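Local structure of translation initiation factor 4E (Ascaris suum, 3M94) at residues H3-H8 / D33-F38; E106-N111 / G146-A151. The protein binds the N,N,7-trimethylguanosine mRNA cap and probably acts in translation initiation, with a separate surface that takes up a peptide. One frame throughout, in Å; residues are numbered along the deposited sequence.

Contact 1: residues H3-H8 / D33-F38; sequences HPLQCH and DTVEDF
H3 and E36 meet in a two-pronged grip at the edge of the eIF4E sheet. Strands 4-14 and 26-34 form an antiparallel hairpin here, and helix 35-42 starts straight after it. P4 and T34 are a non-hydrogen-bonded pair. On one side of it L5 N donates to D33 O (2.7 Å), and on the other V35 N donates to H3 O (2.9 Å).

The H3 side chain can be followed outward. CB lies near CG2 of V35 and OE1 of E36. CG stands anti to the carbonyl carbon (chi1 -60°) and already lies near OE2 of E36. ND1 donates to that OE2 at 2.7 Å. The bond lies close to the ring plane and uses the syn lone pair of OE2. CE1 borders the same oxygen. The other oxygen, OE1, takes the backbone N of H3 at 2.9 Å. The E36 chain bends at chi2 (73°), which brings CD back toward H3. With one donor on each oxygen, the carboxylate is held against rotation. The proximity of the carboxylate may favour a protonated H3.

T34 is the N-cap of the helix. Its OG1 accepts from D37 N at 3.1 Å. Outside the two segments, R2 forms a salt bridge with D37 OD2. The buried L5 side chain points toward 33-38. Its CB and CG lie against D33 O, CD1 reaches T34 O, and CD2 touches CG2 of V35 at 3.8 Å. A bound peptide packs on this contact: P4 O hydrogen-bonds to one of its aromatic side chains, and the H3 ring meets an aromatic ring edge-to-face.

At the far end, D33 CB sits over the H8 ring in a CH-pi contact, 3.7 Å from its centroid and 3° off the normal.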
loop_
_atom_site.group_PDB
_atom_site.type_symbol
_atom_site.label_atom_id
_atom_site.label_comp_id
_atom_site.label_asym_id
_atom_site.label_seq_id
_atom_site.Cartn_x
_atom_site.Cartn_y
_atom_site.Cartn_z
ATOM N N HIS A 3 -21.117 7.440 0.072
ATOM C CA HIS A 3 -21.003 6.026 0.433
ATOM C C HIS A 3 -19.927 5.810 1.501
ATOM O O HIS A 3 -18.750 6.068 1.256
ATOM C CB HIS A 3 -20.757 5.204 -0.830
ATOM C CG HIS A 3 -21.856 5.346 -1.833
ATOM N ND1 HIS A 3 -21.791 6.220 -2.896
ATOM C CD2 HIS A 3 -23.085 4.771 -1.892
ATOM C CE1 HIS A 3 -22.910 6.147 -3.595
ATOM N NE2 HIS A 3 -23.716 5.280 -3.002
ATOM N N PRO A 4 -20.340 5.358 2.697
ATOM C CA PRO A 4 -19.401 5.276 3.804
ATOM C C PRO A 4 -18.452 4.080 3.607
ATOM O O PRO A 4 -18.876 3.011 3.114
ATOM C CB PRO A 4 -20.302 5.084 5.026
ATOM C CG PRO A 4 -21.496 4.296 4.478
ATOM C CD PRO A 4 -21.686 4.839 3.054
ATOM N N LEU A 5 -17.184 4.292 3.937
ATOM C CA LEU A 5 -16.180 3.227 3.933
ATOM C C LEU A 5 -16.235 2.539 5.279
ATOM O O LEU A 5 -16.727 3.120 6.258
ATOM C CB LEU A 5 -14.777 3.794 3.691
ATOM C CG LEU A 5 -14.530 4.500 2.350
ATOM C CD1 LEU A 5 -13.138 5.147 2.330
ATOM C CD2 LEU A 5 -14.709 3.532 1.175
ATOM N N GLN A 6 -15.756 1.303 5.340
ATOM C CA GLN A 6 -15.773 0.559 6.588
ATOM C C GLN A 6 -14.976 1.270 7.679
ATOM O O GLN A 6 -15.361 1.244 8.843
ATOM C CB GLN A 6 -15.260 -0.865 6.378
ATOM C CG GLN A 6 -15.321 -1.725 7.629
ATOM C CD GLN A 6 -14.963 -3.160 7.354
ATOM O OE1 GLN A 6 -15.475 -3.778 6.422
ATOM N NE2 GLN A 6 -14.091 -3.708 8.175
ATOM N N CYS A 7 -13.856 1.895 7.315
ATOM C CA CYS A 7 -13.125 2.694 8.287
ATOM C C CYS A 7 -12.526 3.964 7.693
ATOM O O CYS A 7 -12.646 4.218 6.501
ATOM C CB CYS A 7 -12.063 1.853 8.994
ATOM S SG CYS A 7 -10.787 1.239 7.883
ATOM N N HIS A 8 -11.917 4.769 8.550
ATOM C CA HIS A 8 -11.250 5.996 8.141
ATOM C C HIS A 8 -9.843 5.642 7.668
ATOM O O HIS A 8 -9.153 4.821 8.289
ATOM C CB HIS A 8 -11.123 6.946 9.325
ATOM C CG HIS A 8 -12.407 7.565 9.765
ATOM N ND1 HIS A 8 -13.471 6.825 10.237
ATOM C CD2 HIS A 8 -12.788 8.862 9.836
ATOM C CE1 HIS A 8 -14.453 7.640 10.576
ATOM N NE2 HIS A 8 -14.069 8.880 10.331
ATOM N N ASP A 33 -13.482 9.000 4.886
ATOM C CA ASP A 33 -14.198 7.772 5.190
ATOM C C ASP A 33 -15.388 7.512 4.259
ATOM O O ASP A 33 -16.281 6.766 4.602
ATOM C CB ASP A 33 -14.599 7.731 6.672
ATOM C CG ASP A 33 -15.659 8.773 7.035
ATOM O OD1 ASP A 33 -16.066 9.590 6.184
ATOM O OD2 ASP A 33 -16.092 8.761 8.199
ATOM N N THR A 34 -15.387 8.141 3.086
ATOM C CA THR A 34 -16.382 7.853 2.060
ATOM C C THR A 34 -15.672 7.626 0.739
ATOM O O THR A 34 -14.553 8.063 0.567
ATOM C CB THR A 34 -17.457 8.975 1.893
ATOM O OG1 THR A 34 -16.865 10.143 1.297
ATOM C CG2 THR A 34 -18.137 9.332 3.248
ATOM N N VAL A 35 -16.337 6.928 -0.183
ATOM C CA VAL A 35 -15.846 6.730 -1.532
ATOM C C VAL A 35 -15.675 8.076 -2.268
ATOM O O VAL A 35 -14.658 8.301 -2.963
ATOM C CB VAL A 35 -16.832 5.845 -2.327
ATOM C CG1 VAL A 35 -16.409 5.722 -3.780
ATOM C CG2 VAL A 35 -16.980 4.464 -1.673
ATOM N N GLU A 36 -16.664 8.962 -2.131
ATOM C CA GLU A 36 -16.611 10.261 -2.812
ATOM C C GLU A 36 -15.433 11.133 -2.376
ATOM O O GLU A 36 -14.803 11.802 -3.204
ATOM C CB GLU A 36 -17.938 11.014 -2.669
ATOM C CG GLU A 36 -19.085 10.383 -3.513
ATOM C CD GLU A 36 -19.609 9.057 -2.952
ATOM O OE1 GLU A 36 -19.330 8.714 -1.782
ATOM O OE2 GLU A 36 -20.308 8.333 -3.695
ATOM N N ASP A 37 -15.130 11.126 -1.082
ATOM C CA ASP A 37 -14.014 11.913 -0.593
ATOM C C ASP A 37 -12.677 11.283 -1.032
ATOM O O ASP A 37 -11.733 12.012 -1.354
ATOM C CB ASP A 37 -14.093 12.080 0.928
ATOM C CG ASP A 37 -15.330 12.873 1.370
ATOM O OD1 ASP A 37 -15.677 13.870 0.694
ATOM O OD2 ASP A 37 -15.972 12.482 2.379
ATOM N N PHE A 38 -12.592 9.942 -1.033
ATOM C CA PHE A 38 -11.431 9.252 -1.615
ATOM C C PHE A 38 -11.118 9.759 -3.025
ATOM O O PHE A 38 -9.969 10.127 -3.319
ATOM C CB PHE A 38 -11.578 7.712 -1.651
ATOM C CG PHE A 38 -10.570 7.052 -2.566
ATOM C CD1 PHE A 38 -9.218 6.988 -2.206
ATOM C CD2 PHE A 38 -10.952 6.565 -3.809
ATOM C CE1 PHE A 38 -8.264 6.422 -3.084
ATOM C CE2 PHE A 38 -10.010 5.996 -4.683
ATOM C CZ PHE A 38 -8.664 5.936 -4.316
#

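Contact 2: residues E106-N111 / G146-A151; sequences EQFEDN and GQILKA
F108 brings ring atoms CD2 and CE2 against I148, and this joins the loop after helix 88-104 to helix 139-153. This is packing on the helical side of the eIF4E fold. The preceding helix ends in a Schellman motif, with E106 at positive phi as the C-prime residue. The chain then turns through F108, and N111 N donates to F108 O at 3.1 Å.

The tight part is small and mostly apolar. CE2 of F108 lies 3.6 Å from CG2 of I148, and CD2 is 3.8 Å from CB of I148. The methyl approaches the ring obliquely. I148 CG2 is anti to the backbone N, while CG1 lies beside that N (chi1 -67°). The two branches therefore serve different neighbours: CG2 meets F108, and CD1 at the end of the other branch goes to E109. The backbone O of Q107 also comes to 3.8 Å from CG2 of I148. F108 CE2 approaches L149, 3.9 Å from its backbone N. A102 and I103 of helix 88-104 and I145 of helix 139-153 also pack on F108, so the ring is buried between the two helices.

The solvent side is looser. E109 is exposed, and its extended chain puts CD 3.7 Å from CD1 of I148. Its OE2 forms a salt bridge with R144, a turn earlier on the helix that carries I148. Q107 OE1 accepts from NZ of K152.

No hydrogen bond joins the two segments. Their adhesion is therefore mostly hydrophobic, from F108 and I148, and the polar ties to R144 and K152 lie around this apolar core.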
loop_
_atom_site.group_PDB
_atom_site.type_symbol
_atom_site.label_atom_id
_atom_site.label_comp_id
_atom_site.label_asym_id
_atom_site.label_seq_id
_atom_site.Cartn_x
_atom_site.Cartn_y
_atom_site.Cartn_z
ATOM N N GLU A 106 -12.333 -2.980 1.031
ATOM C CA GLU A 106 -12.295 -4.147 1.926
ATOM C C GLU A 106 -12.342 -5.471 1.152
ATOM O O GLU A 106 -13.187 -6.312 1.389
ATOM C CB GLU A 106 -13.402 -4.062 2.999
ATOM C CG GLU A 106 -13.317 -2.784 3.837
ATOM C CD GLU A 106 -12.241 -2.860 4.904
ATOM O OE1 GLU A 106 -11.817 -4.002 5.200
ATOM O OE2 GLU A 106 -11.831 -1.789 5.452
ATOM N N GLN A 107 -11.403 -5.623 0.223
ATOM C CA GLN A 107 -11.397 -6.752 -0.696
ATOM C C GLN A 107 -10.569 -7.899 -0.163
ATOM O O GLN A 107 -10.409 -8.900 -0.840
ATOM C CB GLN A 107 -10.844 -6.303 -2.056
ATOM C CG GLN A 107 -11.774 -5.378 -2.806
ATOM C CD GLN A 107 -13.052 -6.068 -3.199
ATOM O OE1 GLN A 107 -13.039 -7.011 -3.986
ATOM N NE2 GLN A 107 -14.161 -5.621 -2.637
ATOM N N PHE A 108 -10.041 -7.771 1.052
ATOM C CA PHE A 108 -9.244 -8.868 1.595
ATOM C C PHE A 108 -9.994 -9.838 2.527
ATOM O O PHE A 108 -9.400 -10.427 3.415
ATOM C CB PHE A 108 -7.927 -8.329 2.172
ATOM C CG PHE A 108 -7.077 -7.642 1.145
ATOM C CD1 PHE A 108 -7.274 -6.292 0.844
ATOM C CD2 PHE A 108 -6.104 -8.359 0.440
ATOM C CE1 PHE A 108 -6.493 -5.650 -0.135
ATOM C CE2 PHE A 108 -5.313 -7.729 -0.538
ATOM C CZ PHE A 108 -5.512 -6.387 -0.830
ATOM N N GLU A 109 -11.306 -9.985 2.304
ATOM C CA GLU A 109 -12.111 -11.041 2.930
ATOM C C GLU A 109 -12.135 -10.930 4.464
ATOM O O GLU A 109 -12.416 -9.867 5.000
ATOM C CB GLU A 109 -11.632 -12.422 2.438
ATOM C CG GLU A 109 -11.818 -12.595 0.916
ATOM C CD GLU A 109 -11.081 -13.800 0.312
ATOM O OE1 GLU A 109 -10.394 -14.560 1.032
ATOM O OE2 GLU A 109 -11.175 -13.973 -0.918
ATOM N N ASP A 110 -11.827 -12.007 5.184
ATOM C CA ASP A 110 -11.875 -11.938 6.645
ATOM C C ASP A 110 -10.524 -11.545 7.242
ATOM O O ASP A 110 -10.284 -11.724 8.435
ATOM C CB ASP A 110 -12.409 -13.257 7.261
ATOM C CG ASP A 110 -11.973 -14.490 6.497
ATOM O OD1 ASP A 110 -11.209 -14.363 5.521
ATOM O OD2 ASP A 110 -12.396 -15.603 6.870
ATOM N N ASN A 111 -9.650 -10.995 6.404
ATOM C CA ASN A 111 -8.288 -10.706 6.796
ATOM C C ASN A 111 -8.030 -9.199 6.924
ATOM O O ASN A 111 -6.911 -8.774 7.241
ATOM C CB ASN A 111 -7.318 -11.355 5.794
ATOM C CG ASN A 111 -7.404 -12.887 5.805
ATOM O OD1 ASN A 111 -7.360 -13.510 6.866
ATOM N ND2 ASN A 111 -7.525 -13.490 4.626
ATOM N N GLY A 146 -1.575 -11.997 0.123
ATOM C CA GLY A 146 -0.689 -11.933 -1.023
ATOM C C GLY A 146 -1.328 -12.464 -2.279
ATOM O O GLY A 146 -1.129 -11.905 -3.355
ATOM N N GLN A 147 -2.091 -13.548 -2.152
ATOM C CA GLN A 147 -2.743 -14.141 -3.316
ATOM C C GLN A 147 -3.758 -13.145 -3.897
ATOM O O GLN A 147 -3.808 -12.948 -5.105
ATOM C CB GLN A 147 -3.374 -15.511 -2.984
ATOM C CG GLN A 147 -2.347 -16.585 -2.553
ATOM C CD GLN A 147 -2.977 -17.847 -1.907
ATOM O OE1 GLN A 147 -4.046 -17.795 -1.289
ATOM N NE2 GLN A 147 -2.301 -18.979 -2.051
ATOM N N ILE A 148 -4.535 -12.501 -3.031
ATOM C CA ILE A 148 -5.498 -11.486 -3.461
ATOM C C ILE A 148 -4.785 -10.270 -4.079
ATOM O O ILE A 148 -5.214 -9.768 -5.102
ATOM C CB ILE A 148 -6.434 -11.044 -2.298
ATOM C CG1 ILE A 148 -7.345 -12.203 -1.873
ATOM C CG2 ILE A 148 -7.292 -9.845 -2.709
ATOM C CD1 ILE A 148 -7.885 -12.079 -0.459
ATOM N N LEU A 149 -3.702 -9.807 -3.461
ATOM C CA LEU A 149 -2.920 -8.681 -4.010
ATOM C C LEU A 149 -2.439 -8.977 -5.443
ATOM O O LEU A 149 -2.601 -8.166 -6.359
ATOM C CB LEU A 149 -1.719 -8.398 -3.104
ATOM C CG LEU A 149 -0.649 -7.389 -3.536
ATOM C CD1 LEU A 149 -1.229 -5.990 -3.537
ATOM C CD2 LEU A 149 0.524 -7.452 -2.585
ATOM N N LYS A 150 -1.850 -10.157 -5.608
ATOM C CA LYS A 150 -1.342 -10.628 -6.885
ATOM C C LYS A 150 -2.452 -10.593 -7.932
ATOM O O LYS A 150 -2.237 -10.128 -9.059
ATOM C CB LYS A 150 -0.799 -12.058 -6.725
ATOM C CG LYS A 150 -0.124 -12.604 -7.962
ATOM C CD LYS A 150 0.443 -13.990 -7.695
ATOM C CE LYS A 150 0.651 -14.772 -8.976
ATOM N NZ LYS A 150 1.820 -14.286 -9.757
ATOM N N ALA A 151 -3.634 -11.078 -7.534
ATOM C CA ALA A 151 -4.799 -11.150 -8.406
ATOM C C ALA A 151 -5.306 -9.754 -8.789
ATOM O O ALA A 151 -5.456 -9.438 -9.967
ATOM C CB ALA A 151 -5.924 -11.994 -7.743
#

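Contact 1 closes before contact 2 opens along the chain, and their centres are about 19 Å apart. Contact 1 (3-8 with 33-38) lies at an edge of the antiparallel sheet, where strand 26-34 is outermost. Contact 2 (106-111 with 146-151) joins the loop after helix 88-104 to helix 139-153. Helix 88-104 links them: F38, at the end of segment 33-38, and F108, in contact 2, both pack on it. The two contacts also touch directly, with Q6 OE1 3.5 Å from E106 CG. A bound peptide reaches both, consistent with a partner-binding surface. None of the residues lining the cap pocket belongs to the four segments.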